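Local coordinates for protein transcription factor GAMBIF1 (Anopheles gambiae, PDB 1BVO) that binds DNA through its Rel homology specificity domain, the part present here, and probably activates transcription by RNA polymerase II in insect immunity, at residues N98-Q103 / V143-Q148. Numbering follows the deposited sequence.
Sequences NNLGIQ and VRLCFQ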
loop_
_atom_site.group_PDB
_atom_site.type_symbol
_atom_site.label_atom_id
_atom_site.label_comp_id
_atom_site.label_asym_id
_atom_site.label_seq_id
_atom_site.Cartn_x
_atom_site.Cartn_y
_atom_site.Cartn_z
ATOM N N ASN C 98 5.638 -28.061 12.678
ATOM C CA ASN C 98 5.297 -28.418 11.317
ATOM C C ASN C 98 4.399 -27.387 10.635
ATOM O O ASN C 98 4.251 -27.409 9.411
ATOM C CB ASN C 98 4.661 -29.798 11.281
ATOM C CG ASN C 98 3.546 -29.917 12.262
ATOM O OD1 ASN C 98 2.393 -29.667 11.929
ATOM N ND2 ASN C 98 3.894 -30.170 13.517
ATOM N N ASN C 99 3.779 -26.506 11.421
ATOM C CA ASN C 99 2.948 -25.438 10.852
ATOM C C ASN C 99 3.303 -24.139 11.568
ATOM O O ASN C 99 2.706 -23.794 12.592
ATOM C CB ASN C 99 1.440 -25.737 10.943
ATOM C CG ASN C 99 0.608 -24.930 9.911
ATOM O OD1 ASN C 99 -0.590 -24.706 10.102
ATOM N ND2 ASN C 99 1.227 -24.534 8.812
ATOM N N LEU C 100 4.377 -23.516 11.088
ATOM C CA LEU C 100 4.901 -22.254 11.611
ATOM C C LEU C 100 5.166 -21.376 10.386
ATOM O O LEU C 100 6.045 -21.681 9.559
ATOM C CB LEU C 100 6.216 -22.492 12.373
ATOM C CG LEU C 100 6.644 -21.551 13.515
ATOM C CD1 LEU C 100 5.611 -21.581 14.625
ATOM C CD2 LEU C 100 7.990 -22.009 14.031
ATOM N N GLY C 101 4.368 -20.327 10.235
ATOM C CA GLY C 101 4.516 -19.436 9.100
ATOM C C GLY C 101 4.853 -18.024 9.542
ATOM O O GLY C 101 4.569 -17.630 10.680
ATOM N N ILE C 102 5.402 -17.241 8.617
ATOM C CA ILE C 102 5.800 -15.889 8.952
ATOM C C ILE C 102 4.989 -14.894 8.158
ATOM O O ILE C 102 4.967 -14.927 6.922
ATOM C CB ILE C 102 7.311 -15.729 8.747
ATOM C CG1 ILE C 102 8.023 -16.744 9.631
ATOM C CG2 ILE C 102 7.768 -14.333 9.125
ATOM C CD1 ILE C 102 9.466 -16.899 9.324
ATOM N N GLN C 103 4.225 -14.096 8.890
ATOM C CA GLN C 103 3.388 -13.069 8.296
ATOM C C GLN C 103 4.081 -11.748 8.543
ATOM O O GLN C 103 4.195 -11.272 9.678
ATOM C CB GLN C 103 2.001 -13.066 8.922
ATOM C CG GLN C 103 0.946 -12.395 8.071
ATOM C CD GLN C 103 -0.452 -12.864 8.418
ATOM O OE1 GLN C 103 -1.105 -12.292 9.298
ATOM N NE2 GLN C 103 -0.918 -13.920 7.738
ATOM N N VAL C 143 14.610 -12.579 9.990
ATOM C CA VAL C 143 14.132 -12.769 11.340
ATOM C C VAL C 143 14.808 -14.002 11.860
ATOM O O VAL C 143 15.555 -14.667 11.156
ATOM C CB VAL C 143 12.629 -13.145 11.370
ATOM C CG1 VAL C 143 11.758 -11.970 10.989
ATOM C CG2 VAL C 143 12.386 -14.318 10.420
ATOM N N ARG C 144 14.546 -14.296 13.112
ATOM C CA ARG C 144 15.026 -15.517 13.721
ATOM C C ARG C 144 13.851 -15.904 14.617
ATOM O O ARG C 144 13.055 -15.050 15.041
ATOM C CB ARG C 144 16.249 -15.299 14.589
ATOM C CG ARG C 144 17.481 -14.747 13.932
ATOM C CD ARG C 144 18.537 -14.658 15.030
ATOM N NE ARG C 144 19.755 -13.947 14.680
ATOM C CZ ARG C 144 20.905 -14.542 14.403
ATOM N NH1 ARG C 144 20.997 -15.864 14.435
ATOM N NH2 ARG C 144 21.972 -13.806 14.125
ATOM N N LEU C 145 13.676 -17.199 14.804
ATOM C CA LEU C 145 12.609 -17.702 15.644
ATOM C C LEU C 145 13.190 -17.733 17.042
ATOM O O LEU C 145 14.345 -18.142 17.242
ATOM C CB LEU C 145 12.229 -19.120 15.215
ATOM C CG LEU C 145 11.696 -19.221 13.788
ATOM C CD1 LEU C 145 11.516 -20.672 13.393
ATOM C CD2 LEU C 145 10.397 -18.456 13.684
ATOM N N CYS C 146 12.415 -17.275 18.009
ATOM C CA CYS C 146 12.886 -17.293 19.381
ATOM C C CYS C 146 12.087 -18.334 20.155
ATOM O O CYS C 146 10.845 -18.343 20.104
ATOM C CB CYS C 146 12.724 -15.942 20.043
ATOM S SG CYS C 146 13.633 -15.844 21.608
ATOM N N PHE C 147 12.789 -19.241 20.825
ATOM C CA PHE C 147 12.115 -20.277 21.583
ATOM C C PHE C 147 12.292 -20.053 23.072
ATOM O O PHE C 147 13.357 -20.302 23.620
ATOM C CB PHE C 147 12.646 -21.661 21.206
ATOM C CG PHE C 147 12.510 -21.991 19.737
ATOM C CD1 PHE C 147 11.354 -22.572 19.246
ATOM C CD2 PHE C 147 13.543 -21.719 18.852
ATOM C CE1 PHE C 147 11.224 -22.870 17.887
ATOM C CE2 PHE C 147 13.428 -22.009 17.503
ATOM C CZ PHE C 147 12.264 -22.590 17.016
ATOM N N GLN C 148 11.268 -19.524 23.723
ATOM C CA GLN C 148 11.359 -19.337 25.164
ATOM C C GLN C 148 10.656 -20.515 25.788
ATOM O O GLN C 148 9.436 -20.678 25.610
ATOM C CB GLN C 148 10.646 -18.095 25.628
ATOM C CG GLN C 148 11.341 -16.825 25.353
ATOM C CD GLN C 148 10.416 -15.716 25.630
ATOM O OE1 GLN C 148 9.450 -15.499 24.878
ATOM N NE2 GLN C 148 10.605 -15.070 26.776
#
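L100 and L145 meet tip to tip in the interior of the domain. CD2 of L100 lies 3.8 Å from CD1 of L145. The L100 side chain is extended, with CG anti to the backbone N (chi1 -152°), and its CD2 methyl reaches into the gap, where L145 CD1 meets it. Two residues on from L100 and two before L145, I102 and V143 make the second touch. These two side chains pass alongside one another, pointing opposite ways, and CD1 of I102 comes to 4.0 Å from CG2 of V143. With CG1 of V143 anti to the carbonyl carbon (chi1 -71°), CG2 is the branch left to meet I102.

These four buried aliphatic side chains carry the contact, and it is purely apolar. No hydrogen bond joins the segments. The CA atoms of I102 and V143 are 9.2 Å apart, too far for strand pairing, and the two strands belong to different sheets. The F147 ring only comes near, with its CE1 5.1 Å from CD2 of L100.

The open side of the contact is at N98, which is exposed, and Q103, which is partly exposed. R144 is also partly exposed. Its side chain leaves on the opposite face of its strand, but is held there by hydrogen bonds to K61 and S168. In the loop before strand 101-103, N99 is held by S27 and K76.

The arrangement forms part of the core of the immunoglobulin-like beta sandwich of the Rel homology domain. L73, from strand 72-74, touches both I102 and L145. I28 packs on I102, and I171 of strand 159-172 lies against V143 and L145. Strand 101-103 pairs with 72-74, whereas strand 142-152 runs between 52-59 and 159-172 in the five-stranded sheet.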